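Polyporopepsin (Irpex lacteus, PDB 1WKR) cleaves peptide bonds with broad specificity as a pepsin-like aspartic endopeptidase and clots milk. Local coordinates at residues Leu79-Ser88 with Ile125-Gln135. Sequence-based numbering, arbitrary orientation.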
ATOM      1  N   LEU A  79     -16.761   3.227  -7.798  1.00  6.80           N
ATOM      2  CA  LEU A  79     -15.801   3.813  -6.868  1.00  7.67           C
ATOM      3  C   LEU A  79     -16.254   5.278  -6.694  1.00  7.77           C
ATOM      4  O   LEU A  79     -16.040   6.124  -7.556  1.00  8.62           O
ATOM      5  CB  LEU A  79     -14.376   3.788  -7.487  1.00  8.41           C
ATOM      6  CG  LEU A  79     -13.819   2.362  -7.592  1.00  7.31           C
ATOM      7  CD1 LEU A  79     -12.585   2.294  -8.518  1.00  8.89           C
ATOM      8  CD2 LEU A  79     -13.427   1.903  -6.189  1.00 11.68           C
ATOM      9  N   GLY A  80     -16.867   5.547  -5.557  1.00 10.08           N
ATOM     10  CA  GLY A  80     -17.451   6.930  -5.345  1.00 10.32           C
ATOM     11  C   GLY A  80     -18.411   7.202  -6.423  1.00 11.36           C
ATOM     12  O   GLY A  80     -19.445   6.359  -6.622  1.00 14.89           O
ATOM     13  N   SER A  81     -18.272   8.231  -7.220  1.00 11.29           N
ATOM     14  CA  SER A  81     -19.111   8.621  -8.348  1.00 13.39           C
ATOM     15  C   SER A  81     -18.680   8.142  -9.640  1.00 13.39           C
ATOM     16  O   SER A  81     -19.169   8.519 -10.756  1.00 13.79           O
ATOM     17  CB  SER A  81     -19.346  10.159  -8.425  1.00 14.57           C
ATOM     18  OG  SER A  81     -18.139  10.673  -8.791  1.00 20.19           O
ATOM     19  N   LEU A  82     -17.645   7.276  -9.672  1.00  9.41           N
ATOM     20  CA  LEU A  82     -17.075   6.729 -10.929  1.00  8.04           C
ATOM     21  C   LEU A  82     -17.611   5.339 -11.118  1.00  8.26           C
ATOM     22  O   LEU A  82     -17.695   4.525 -10.166  1.00  9.67           O
ATOM     23  CB  LEU A  82     -15.554   6.730 -10.855  1.00  9.19           C
ATOM     24  CG  LEU A  82     -14.922   8.104 -10.505  1.00  9.79           C
ATOM     25  CD1 LEU A  82     -13.408   7.894 -10.503  1.00 14.34           C
ATOM     26  CD2 LEU A  82     -15.272   9.187 -11.540  1.00 15.32           C
ATOM     27  N   THR A  83     -17.915   5.002 -12.357  1.00  7.71           N
ATOM     28  CA  THR A  83     -18.444   3.633 -12.699  1.00  8.46           C
ATOM     29  C   THR A  83     -17.634   3.039 -13.770  1.00  7.42           C
ATOM     30  O   THR A  83     -17.319   3.729 -14.824  1.00  8.39           O
ATOM     31  CB  THR A  83     -19.893   3.756 -13.124  1.00  9.71           C
ATOM     32  OG1 THR A  83     -20.649   4.344 -11.997  1.00 13.28           O
ATOM     33  CG2 THR A  83     -20.511   2.450 -13.406  1.00 11.88           C
ATOM     34  N   ILE A  84     -17.285   1.767 -13.671  1.00  7.55           N
ATOM     35  CA  ILE A  84     -16.543   1.024 -14.638  1.00  6.92           C
ATOM     36  C   ILE A  84     -17.368  -0.142 -15.106  1.00  7.83           C
ATOM     37  O   ILE A  84     -17.462  -1.155 -14.377  1.00  8.49           O
ATOM     38  CB  ILE A  84     -15.210   0.442 -14.058  1.00  7.26           C
ATOM     39  CG1 ILE A  84     -14.420   1.561 -13.394  1.00  9.18           C
ATOM     40  CG2 ILE A  84     -14.429  -0.234 -15.169  1.00  8.22           C
ATOM     41  CD1 ILE A  84     -13.325   0.989 -12.452  1.00  8.99           C
ATOM     42  N   PRO A  85     -17.987  -0.087 -16.260  1.00  7.72           N
ATOM     43  CA  PRO A  85     -18.722  -1.256 -16.781  1.00 10.10           C
ATOM     44  C   PRO A  85     -17.593  -2.334 -17.250  1.00  8.93           C
ATOM     45  O   PRO A  85     -16.566  -1.889 -17.758  1.00 13.17           O
ATOM     46  CB  PRO A  85     -19.513  -0.682 -18.002  1.00  9.71           C
ATOM     47  CG  PRO A  85     -19.010   0.710 -18.297  1.00 12.47           C
ATOM     48  CD  PRO A  85     -18.123   1.120 -17.159  1.00 10.29           C
ATOM     49  N   LYS A  86     -17.802  -3.504 -17.038  1.00 10.17           N
ATOM     50  CA  LYS A  86     -17.034  -4.552 -17.505  1.00 10.55           C
ATOM     51  C   LYS A  86     -15.598  -4.614 -16.953  1.00  8.41           C
ATOM     52  O   LYS A  86     -14.683  -5.015 -17.647  1.00 10.38           O
ATOM     53  CB  LYS A  86     -17.084  -4.638 -19.024  1.00 11.18           C
ATOM     54  CG  LYS A  86     -18.504  -4.837 -19.649  1.00 16.45           C
ATOM     55  CD  LYS A  86     -18.432  -5.464 -21.128  1.00 21.90           C
ATOM     56  CE  LYS A  86     -17.670  -6.802 -20.956  1.00 24.69           C
ATOM     57  NZ  LYS A  86     -17.953  -7.717 -22.365  1.00 26.42           N
ATOM     58  N   GLN A  87     -15.460  -4.174 -15.729  1.00  6.27           N
ATOM     59  CA  GLN A  87     -14.205  -4.440 -14.993  1.00  6.06           C
ATOM     60  C   GLN A  87     -14.017  -5.938 -14.764  1.00  5.03           C
ATOM     61  O   GLN A  87     -14.957  -6.594 -14.311  1.00  5.80           O
ATOM     62  CB  GLN A  87     -14.263  -3.716 -13.643  1.00  5.40           C
ATOM     63  CG  GLN A  87     -13.009  -4.009 -12.770  1.00  5.90           C
ATOM     64  CD  GLN A  87     -11.730  -3.508 -13.370  1.00  4.90           C
ATOM     65  OE1 GLN A  87     -11.676  -2.319 -13.778  1.00  5.10           O
ATOM     66  NE2 GLN A  87     -10.684  -4.319 -13.424  1.00  5.82           N
ATOM     67  N   SER A  88     -12.857  -6.464 -15.093  1.00  4.90           N
ATOM     68  CA  SER A  88     -12.554  -7.873 -14.791  1.00  4.93           C
ATOM     69  C   SER A  88     -12.178  -7.933 -13.303  1.00  4.29           C
ATOM     70  O   SER A  88     -11.260  -7.203 -12.854  1.00  5.11           O
ATOM     71  CB  SER A  88     -11.482  -8.329 -15.681  1.00  5.35           C
ATOM     72  OG  SER A  88     -11.235  -9.728 -15.451  1.00  6.15           O
ATOM     73  N   ILE A 125      -4.880  -8.172 -17.147  1.00  6.54           N
ATOM     74  CA  ILE A 125      -6.211  -7.805 -16.631  1.00  5.61           C
ATOM     75  C   ILE A 125      -6.172  -6.311 -16.359  1.00  5.63           C
ATOM     76  O   ILE A 125      -5.734  -5.880 -15.251  1.00  5.88           O
ATOM     77  CB  ILE A 125      -6.599  -8.542 -15.374  1.00  5.22           C
ATOM     78  CG1 ILE A 125      -6.362 -10.064 -15.482  1.00  5.73           C
ATOM     79  CG2 ILE A 125      -8.052  -8.256 -15.050  1.00  6.16           C
ATOM     80  CD1 ILE A 125      -6.559 -10.749 -14.170  1.00  6.63           C
ATOM     81  N   PRO A 126      -6.591  -5.439 -17.279  1.00  4.94           N
ATOM     82  CA  PRO A 126      -6.616  -3.984 -17.071  1.00  5.26           C
ATOM     83  C   PRO A 126      -7.178  -3.643 -15.688  1.00  5.12           C
ATOM     84  O   PRO A 126      -8.224  -4.144 -15.262  1.00  5.32           O
ATOM     85  CB  PRO A 126      -7.437  -3.454 -18.188  1.00  6.38           C
ATOM     86  CG  PRO A 126      -7.194  -4.428 -19.343  1.00  7.25           C
ATOM     87  CD  PRO A 126      -7.086  -5.822 -18.666  1.00  5.74           C
ATOM     88  N   THR A 127      -6.496  -2.723 -14.988  1.00  4.83           N
ATOM     89  CA  THR A 127      -6.893  -2.407 -13.623  1.00  4.56           C
ATOM     90  C   THR A 127      -7.988  -1.403 -13.593  1.00  3.74           C
ATOM     91  O   THR A 127      -8.350  -0.796 -14.638  1.00  5.07           O
ATOM     92  CB  THR A 127      -5.674  -1.845 -12.872  1.00  4.41           C
ATOM     93  OG1 THR A 127      -5.328  -0.569 -13.458  1.00  4.77           O
ATOM     94  CG2 THR A 127      -4.448  -2.762 -12.940  1.00  5.64           C
ATOM     95  N   VAL A 128      -8.552  -1.183 -12.423  1.00  4.15           N
ATOM     96  CA  VAL A 128      -9.584  -0.151 -12.296  1.00  4.38           C
ATOM     97  C   VAL A 128      -9.096   1.164 -12.795  1.00  4.34           C
ATOM     98  O   VAL A 128      -9.840   1.893 -13.507  1.00  4.65           O
ATOM     99  CB  VAL A 128     -10.135  -0.029 -10.849  1.00  4.57           C
ATOM    100  CG1 VAL A 128     -10.903  -1.298 -10.492  1.00  5.39           C
ATOM    101  CG2 VAL A 128      -9.060   0.270  -9.809  1.00  5.45           C
ATOM    102  N   THR A 129      -7.835   1.558 -12.506  1.00  4.10           N
ATOM    103  CA  THR A 129      -7.323   2.849 -12.943  1.00  4.17           C
ATOM    104  C   THR A 129      -7.201   2.884 -14.478  1.00  4.04           C
ATOM    105  O   THR A 129      -7.599   3.854 -15.120  1.00  4.75           O
ATOM    106  CB  THR A 129      -5.935   3.102 -12.321  1.00  4.02           C
ATOM    107  OG1 THR A 129      -6.004   2.703 -10.927  1.00  5.23           O
ATOM    108  CG2 THR A 129      -5.570   4.557 -12.401  1.00  5.43           C
ATOM    109  N   ASP A 130      -6.647   1.807 -15.068  1.00  4.56           N
ATOM    110  CA  ASP A 130      -6.538   1.710 -16.512  1.00  4.45           C
ATOM    111  C   ASP A 130      -7.900   1.837 -17.197  1.00  4.77           C
ATOM    112  O   ASP A 130      -8.003   2.537 -18.198  1.00  5.68           O
ATOM    113  CB  ASP A 130      -5.946   0.330 -16.902  1.00  5.09           C
ATOM    114  CG  ASP A 130      -4.533   0.183 -16.594  1.00  6.67           C
ATOM    115  OD1 ASP A 130      -3.787   1.160 -16.488  1.00  7.67           O
ATOM    116  OD2 ASP A 130      -4.104  -1.026 -16.484  1.00  8.71           O
ATOM    117  N   ASN A 131      -8.922   1.162 -16.676  1.00  4.25           N
ATOM    118  CA  ASN A 131     -10.241   1.222 -17.282  1.00  4.96           C
ATOM    119  C   ASN A 131     -10.899   2.561 -17.133  1.00  4.55           C
ATOM    120  O   ASN A 131     -11.555   3.070 -18.080  1.00  5.05           O
ATOM    121  CB  ASN A 131     -11.145   0.112 -16.744  1.00  5.70           C
ATOM    122  CG  ASN A 131     -10.786  -1.242 -17.295  1.00  5.27           C
ATOM    123  OD1 ASN A 131     -10.370  -1.384 -18.448  1.00  6.50           O
ATOM    124  ND2 ASN A 131     -10.947  -2.282 -16.463  1.00  5.62           N
ATOM    125  N   LEU A 132     -10.815   3.198 -15.968  1.00  4.27           N
ATOM    126  CA  LEU A 132     -11.329   4.546 -15.777  1.00  4.79           C
ATOM    127  C   LEU A 132     -10.711   5.475 -16.834  1.00  4.92           C
ATOM    128  O   LEU A 132     -11.420   6.374 -17.334  1.00  5.91           O
ATOM    129  CB  LEU A 132     -10.972   5.072 -14.392  1.00  5.54           C
ATOM    130  CG  LEU A 132     -11.888   4.465 -13.290  1.00  5.19           C
ATOM    131  CD1 LEU A 132     -11.258   4.811 -11.922  1.00  6.70           C
ATOM    132  CD2 LEU A 132     -13.300   5.017 -13.367  1.00  6.37           C
ATOM    133  N   PHE A 133      -9.430   5.322 -17.134  1.00  4.51           N
ATOM    134  CA  PHE A 133      -8.813   6.172 -18.131  1.00  4.96           C
ATOM    135  C   PHE A 133      -9.197   5.778 -19.529  1.00  5.78           C
ATOM    136  O   PHE A 133      -9.586   6.664 -20.342  1.00  6.05           O
ATOM    137  CB  PHE A 133      -7.297   6.123 -17.960  1.00  5.12           C
ATOM    138  CG  PHE A 133      -6.655   6.964 -19.038  1.00  4.27           C
ATOM    139  CD1 PHE A 133      -6.808   8.365 -19.006  1.00  5.37           C
ATOM    140  CD2 PHE A 133      -5.979   6.371 -20.129  1.00  5.76           C
ATOM    141  CE1 PHE A 133      -6.330   9.145 -20.102  1.00  5.83           C
ATOM    142  CE2 PHE A 133      -5.477   7.196 -21.156  1.00  6.94           C
ATOM    143  CZ  PHE A 133      -5.669   8.532 -21.130  1.00  5.98           C
ATOM    144  N   SER A 134      -9.159   4.505 -19.914  1.00  5.90           N
ATOM    145  CA  SER A 134      -9.416   4.149 -21.338  1.00  6.85           C
ATOM    146  C   SER A 134     -10.886   4.368 -21.655  1.00  7.62           C
ATOM    147  O   SER A 134     -11.173   4.612 -22.873  1.00  8.70           O
ATOM    148  CB  SER A 134      -9.003   2.683 -21.587  1.00  7.95           C
ATOM    149  OG  SER A 134      -9.796   1.814 -20.848  1.00  7.72           O
ATOM    150  N   GLN A 135     -11.788   4.322 -20.733  1.00  6.87           N
ATOM    151  CA  GLN A 135     -13.188   4.583 -21.025  1.00  7.93           C
ATOM    152  C   GLN A 135     -13.478   6.072 -21.056  1.00  8.78           C
ATOM    153  O   GLN A 135     -14.640   6.452 -21.368  1.00  9.97           O
ATOM    154  CB  GLN A 135     -14.064   3.871 -19.977  1.00  8.35           C
ATOM    155  CG  GLN A 135     -14.207   4.608 -18.729  0.45  7.22           C
ATOM    156  CD  GLN A 135     -14.907   3.745 -17.562  0.45  7.00           C
ATOM    157  OE1 GLN A 135     -15.076   2.522 -17.739  0.45 10.36           O
ATOM    158  NE2 GLN A 135     -15.165   4.404 -16.451  0.45  3.78           N
TER
HETATM  159  O   HOH W   1     -10.517  -5.196 -16.544  1.00  6.01           O
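In the amino-terminal lobe of this pepsin-like fold, strand 82-84, the type II turn Ile84-Gln87 and the residue after it pack against the short helix 128-134, the strand running nearly perpendicular to the helix (98°). Ile84 and Leu132 form the apolar centre: Ile84 CG1 lies 3.6 Å from Leu132 CD2, while Ile84 CD1 reaches Val128 CB and Ile84 CG2 rests on Asn131 CB. Leu82 CB and CD1 cross Leu132 at about a right angle, and Leu79 CD1 meets Val128 CB. Beyond the corner, the Gln87 chain leaves opposite the main-chain nitrogen (chi1 177°) and folds at chi2, which brings its amide over the start of the helix. Asn131 ND2 donates a 2.8 Å hydrogen bond to Gln87 OE1 from above the carbonyl plane, and Gln87 NE2 donates to Pro126 O (3.1 Å) and Ser88 O (3.0 Å), fixing the amide's rotation. A leucine in place of Gln87 would probably deprive Pro126 O and Ser88 O of a donor and Asn131 ND2 of an acceptor, a loss that the water linking Pro126 O, Asn131 ND2 and Ser88 N could only partly make up. At the other end, Gln135 NE2 makes a bent hydrogen bond to Thr83 O (2.8 Å, 135°), and Gln135 OE1 sits against Pro85 CD. Thr127 and Asp130 close the helix start as a capping box. Ser88 OG, touching Ile125 CG2, hydrogen-bonds Glu72 OE2 of strand 67-79, the antiparallel neighbour of strand 82-96, and Phe162 of strand 155-162 packs on Leu79, Leu82 and Leu132.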